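Local coordinates for dehydroquinate synthase (Thermus thermophilus, PDB 1UJN), which probably catalyses the conversion of 3-deoxy-D-arabino-heptulosonate 7-phosphate to 3-dehydroquinate, the second step of the chorismate pathway, using NAD(+) and zinc or cobalt, at residues A[60-74]-A[95-107]. Residues are numbered along the deposited sequence; the frame is centred on the assembly and turned at random.
Sequences GGEAAKSLEVYGKVL and TLTDLGGFVAATY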
loop_
_atom_site.group_PDB
_atom_site.type_symbol
_atom_site.label_atom_id
_atom_site.label_comp_id
_atom_site.label_asym_id
_atom_site.label_seq_id
_atom_site.Cartn_x
_atom_site.Cartn_y
_atom_site.Cartn_z
ATOM N N GLY A 60 1.100 19.949 -11.816
ATOM C CA GLY A 60 0.850 18.663 -12.436
ATOM C C GLY A 60 2.121 18.207 -13.123
ATOM O O GLY A 60 3.166 18.832 -12.970
ATOM N N GLY A 61 2.049 17.125 -13.885
ATOM C CA GLY A 61 3.246 16.656 -14.559
ATOM C C GLY A 61 3.931 15.563 -13.769
ATOM O O GLY A 61 3.562 15.288 -12.629
ATOM N N GLU A 62 4.943 14.952 -14.374
ATOM C CA GLU A 62 5.677 13.858 -13.747
ATOM C C GLU A 62 6.392 14.219 -12.442
ATOM O O GLU A 62 6.647 13.345 -11.608
ATOM C CB GLU A 62 6.680 13.290 -14.747
ATOM C CG GLU A 62 6.031 12.631 -15.950
ATOM C CD GLU A 62 5.210 11.419 -15.563
ATOM O OE1 GLU A 62 5.726 10.585 -14.796
ATOM O OE2 GLU A 62 4.058 11.292 -16.029
ATOM N N ALA A 63 6.724 15.493 -12.269
ATOM C CA ALA A 63 7.410 15.942 -11.058
ATOM C C ALA A 63 6.559 15.705 -9.813
ATOM O O ALA A 63 7.089 15.578 -8.710
ATOM C CB ALA A 63 7.772 17.428 -11.175
ATOM N N ALA A 64 5.243 15.645 -9.991
ATOM C CA ALA A 64 4.328 15.418 -8.872
ATOM C C ALA A 64 4.396 13.974 -8.381
ATOM O O ALA A 64 4.030 13.677 -7.239
ATOM C CB ALA A 64 2.897 15.751 -9.285
ATOM N N LYS A 65 4.853 13.077 -9.247
ATOM C CA LYS A 65 4.955 11.666 -8.896
ATOM C C LYS A 65 6.354 11.339 -8.388
ATOM O O LYS A 65 7.101 10.587 -9.016
ATOM C CB LYS A 65 4.592 10.801 -10.108
ATOM C CG LYS A 65 3.116 10.889 -10.475
ATOM C CD LYS A 65 2.783 10.191 -11.791
ATOM C CE LYS A 65 3.161 8.714 -11.784
ATOM N NZ LYS A 65 2.693 8.048 -13.040
ATOM N N SER A 66 6.689 11.903 -7.232
ATOM C CA SER A 66 7.999 11.710 -6.627
ATOM C C SER A 66 7.885 11.453 -5.131
ATOM O O SER A 66 6.867 11.762 -4.514
ATOM C CB SER A 66 8.858 12.953 -6.838
ATOM O OG SER A 66 8.366 14.026 -6.054
ATOM N N LEU A 67 8.949 10.908 -4.550
ATOM C CA LEU A 67 8.978 10.617 -3.121
ATOM C C LEU A 67 8.875 11.903 -2.314
ATOM O O LEU A 67 8.273 11.929 -1.242
ATOM C CB LEU A 67 10.273 9.884 -2.754
ATOM C CG LEU A 67 10.375 8.408 -3.149
ATOM C CD1 LEU A 67 11.825 7.940 -3.071
ATOM C CD2 LEU A 67 9.487 7.581 -2.232
ATOM N N GLU A 68 9.459 12.976 -2.833
ATOM C CA GLU A 68 9.424 14.248 -2.132
ATOM C C GLU A 68 8.009 14.809 -2.016
ATOM O O GLU A 68 7.593 15.237 -0.939
ATOM C CB GLU A 68 10.320 15.273 -2.833
ATOM C CG GLU A 68 10.402 16.591 -2.086
ATOM C CD GLU A 68 10.823 16.409 -0.636
ATOM O OE1 GLU A 68 11.998 16.052 -0.398
ATOM O OE2 GLU A 68 9.975 16.610 0.263
ATOM N N VAL A 69 7.269 14.804 -3.117
ATOM C CA VAL A 69 5.908 15.335 -3.092
ATOM C C VAL A 69 5.004 14.418 -2.267
ATOM O O VAL A 69 4.105 14.881 -1.561
ATOM C CB VAL A 69 5.352 15.486 -4.521
ATOM C CG1 VAL A 69 3.930 16.016 -4.483
ATOM C CG2 VAL A 69 6.237 16.435 -5.310
ATOM N N TYR A 70 5.264 13.119 -2.358
ATOM C CA TYR A 70 4.512 12.107 -1.621
ATOM C C TYR A 70 4.645 12.387 -0.121
ATOM O O TYR A 70 3.651 12.439 0.613
ATOM C CB TYR A 70 5.076 10.724 -1.978
ATOM C CG TYR A 70 4.583 9.553 -1.145
ATOM C CD1 TYR A 70 3.250 9.137 -1.192
ATOM C CD2 TYR A 70 5.465 8.836 -0.341
ATOM C CE1 TYR A 70 2.814 8.028 -0.452
ATOM C CE2 TYR A 70 5.039 7.719 0.403
ATOM C CZ TYR A 70 3.717 7.325 0.341
ATOM O OH TYR A 70 3.305 6.229 1.071
ATOM N N GLY A 71 5.881 12.581 0.327
ATOM C CA GLY A 71 6.120 12.861 1.726
ATOM C C GLY A 71 5.486 14.167 2.157
ATOM O O GLY A 71 4.958 14.269 3.260
ATOM N N LYS A 72 5.536 15.165 1.280
ATOM C CA LYS A 72 4.961 16.475 1.577
ATOM C C LYS A 72 3.455 16.382 1.785
ATOM O O LYS A 72 2.921 16.936 2.743
ATOM C CB LYS A 72 5.254 17.461 0.441
ATOM C CG LYS A 72 4.924 18.907 0.794
ATOM C CD LYS A 72 5.399 19.869 -0.291
ATOM C CE LYS A 72 4.446 19.890 -1.471
ATOM N NZ LYS A 72 3.298 20.806 -1.213
ATOM N N VAL A 73 2.770 15.678 0.889
ATOM C CA VAL A 73 1.323 15.536 1.005
ATOM C C VAL A 73 0.954 14.773 2.274
ATOM O O VAL A 73 0.033 15.159 2.990
ATOM C CB VAL A 73 0.725 14.822 -0.232
ATOM C CG1 VAL A 73 -0.795 14.716 -0.089
ATOM C CG2 VAL A 73 1.081 15.598 -1.501
ATOM N N LEU A 74 1.670 13.692 2.563
ATOM C CA LEU A 74 1.384 12.919 3.769
ATOM C C LEU A 74 1.536 13.767 5.040
ATOM O O LEU A 74 0.690 13.724 5.932
ATOM C CB LEU A 74 2.298 11.691 3.832
ATOM C CG LEU A 74 2.003 10.604 2.791
ATOM C CD1 LEU A 74 3.187 9.650 2.706
ATOM C CD2 LEU A 74 0.726 9.845 3.166
ATOM N N THR A 95 -1.414 12.233 -13.414
ATOM C CA THR A 95 -0.341 12.330 -12.439
ATOM C C THR A 95 -0.884 12.638 -11.046
ATOM O O THR A 95 -0.358 12.147 -10.049
ATOM C CB THR A 95 0.688 13.412 -12.842
ATOM O OG1 THR A 95 0.032 14.680 -12.974
ATOM C CG2 THR A 95 1.341 13.045 -14.166
ATOM N N LEU A 96 -1.936 13.450 -10.981
ATOM C CA LEU A 96 -2.530 13.809 -9.700
ATOM C C LEU A 96 -3.265 12.635 -9.082
ATOM O O LEU A 96 -3.190 12.430 -7.875
ATOM C CB LEU A 96 -3.493 14.990 -9.850
ATOM C CG LEU A 96 -3.015 16.350 -9.322
ATOM C CD1 LEU A 96 -2.825 16.271 -7.812
ATOM C CD2 LEU A 96 -1.713 16.758 -10.008
ATOM N N THR A 97 -3.982 11.865 -9.895
ATOM C CA THR A 97 -4.695 10.726 -9.341
ATOM C C THR A 97 -3.701 9.633 -8.974
ATOM O O THR A 97 -3.918 8.897 -8.014
ATOM C CB THR A 97 -5.777 10.184 -10.308
ATOM O OG1 THR A 97 -5.244 10.072 -11.627
ATOM C CG2 THR A 97 -6.976 11.116 -10.326
ATOM N N ASP A 98 -2.606 9.538 -9.725
ATOM C CA ASP A 98 -1.567 8.546 -9.431
ATOM C C ASP A 98 -0.978 8.853 -8.052
ATOM O O ASP A 98 -0.917 7.985 -7.176
ATOM C CB ASP A 98 -0.452 8.598 -10.491
ATOM C CG ASP A 98 -0.789 7.803 -11.745
ATOM O OD1 ASP A 98 -0.011 7.870 -12.722
ATOM O OD2 ASP A 98 -1.822 7.103 -11.759
ATOM N N LEU A 99 -0.545 10.097 -7.865
ATOM C CA LEU A 99 0.034 10.528 -6.596
ATOM C C LEU A 99 -1.000 10.512 -5.472
ATOM O O LEU A 99 -0.790 9.884 -4.431
ATOM C CB LEU A 99 0.609 11.938 -6.733
ATOM C CG LEU A 99 1.050 12.601 -5.424
ATOM C CD1 LEU A 99 2.314 11.923 -4.910
ATOM C CD2 LEU A 99 1.286 14.073 -5.657
ATOM N N GLY A 100 -2.118 11.202 -5.695
ATOM C CA GLY A 100 -3.176 11.270 -4.697
ATOM C C GLY A 100 -3.761 9.925 -4.304
ATOM O O GLY A 100 -4.101 9.706 -3.139
ATOM N N GLY A 101 -3.895 9.023 -5.272
ATOM C CA GLY A 101 -4.435 7.711 -4.976
ATOM C C GLY A 101 -3.477 6.915 -4.107
ATOM O O GLY A 101 -3.901 6.149 -3.244
ATOM N N PHE A 102 -2.178 7.102 -4.332
ATOM C CA PHE A 102 -1.156 6.398 -3.560
ATOM C C PHE A 102 -1.079 6.961 -2.141
ATOM O O PHE A 102 -0.880 6.215 -1.174
ATOM C CB PHE A 102 0.198 6.505 -4.268
ATOM C CG PHE A 102 1.298 5.734 -3.590
ATOM C CD1 PHE A 102 1.107 4.405 -3.216
ATOM C CD2 PHE A 102 2.526 6.338 -3.328
ATOM C CE1 PHE A 102 2.124 3.685 -2.591
ATOM C CE2 PHE A 102 3.556 5.629 -2.702
ATOM C CZ PHE A 102 3.355 4.299 -2.332
ATOM N N VAL A 103 -1.238 8.276 -2.020
ATOM C CA VAL A 103 -1.242 8.916 -0.709
ATOM C C VAL A 103 -2.440 8.352 0.066
ATOM O O VAL A 103 -2.312 7.974 1.222
ATOM C CB VAL A 103 -1.376 10.448 -0.841
ATOM C CG1 VAL A 103 -1.728 11.075 0.510
ATOM C CG2 VAL A 103 -0.050 11.030 -1.350
ATOM N N ALA A 104 -3.600 8.281 -0.582
ATOM C CA ALA A 104 -4.801 7.740 0.065
ATOM C C ALA A 104 -4.616 6.274 0.447
ATOM O O ALA A 104 -5.080 5.835 1.502
ATOM C CB ALA A 104 -6.007 7.873 -0.859
ATOM N N ALA A 105 -3.954 5.513 -0.419
ATOM C CA ALA A 105 -3.729 4.098 -0.161
ATOM C C ALA A 105 -2.834 3.831 1.035
ATOM O O ALA A 105 -2.937 2.773 1.653
ATOM C CB ALA A 105 -3.129 3.427 -1.398
ATOM N N THR A 106 -1.982 4.790 1.383
ATOM C CA THR A 106 -1.034 4.575 2.462
ATOM C C THR A 106 -1.142 5.440 3.705
ATOM O O THR A 106 -0.579 5.086 4.739
ATOM C CB THR A 106 0.398 4.667 1.910
ATOM O OG1 THR A 106 0.599 5.955 1.315
ATOM C CG2 THR A 106 0.621 3.575 0.845
ATOM N N TYR A 107 -1.841 6.567 3.616
ATOM C CA TYR A 107 -2.004 7.434 4.782
ATOM C C TYR A 107 -2.813 6.630 5.803
ATOM O O TYR A 107 -3.918 6.177 5.498
ATOM C CB TYR A 107 -2.758 8.717 4.404
ATOM C CG TYR A 107 -2.973 9.659 5.578
ATOM C CD1 TYR A 107 -1.891 10.235 6.238
ATOM C CD2 TYR A 107 -4.257 9.939 6.051
ATOM C CE1 TYR A 107 -2.076 11.067 7.345
ATOM C CE2 TYR A 107 -4.455 10.771 7.160
ATOM C CZ TYR A 107 -3.356 11.327 7.800
ATOM O OH TYR A 107 -3.531 12.145 8.899
#
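The ring of Tyr70 lies beside that of Phe102, nearly parallel (20°) but slid so far that the rings barely overlap. Tyr70 CE1 comes 3.3 Å from Phe102 CD2. Leu74 CD1 lies over the rim of the opposite face of the tyrosine ring. With chi1 of Tyr70 at 170°, CG points away from the backbone N, which swings the ring along helix 95-106 as a knob among Leu99, Phe102, Val103 and Thr106. At the ring edge, Tyr70 OH donates to Thr106 OG1 at 2.7 Å, and Thr106 OG1 in turn donates a hydrogen bond to Phe102 O. A phenylalanine here would probably keep the ring contact but leave Thr106 OG1 without its donor. Next to the ring, Val73 CG1 meets Val103 CG1 at 3.8 Å. Leu99 points toward helix 67-74, and its CD2 packs tightly on Val69 CG1 (3.5 Å).

At the other end, Lys65 reaches back over helix 95-106. Its chain bends at chi3, and NZ forms a salt bridge with Asp98 OD1 at 2.7 Å, on the anti side and somewhat out of the carboxylate plane. Asn141 is a second partner of this ammonium. Gly61 N gives a bent hydrogen bond to Thr95 OG1 (3.3 Å).

Helix segments 67-74 and 95-106 cross at -52°. Both belong to the N-terminal region of the synthase, where they follow strands 55-58 and 87-92 of the mixed sheet. Tyr70 of the second subunit packs on Phe102, so the aromatic cluster also belongs to the dimer interface. Glu62 comes close to Lys140, and Asp98 lies near Lys131, both predicted NAD(+)-binding residues, consistent with a helix pair beside the cofactor site.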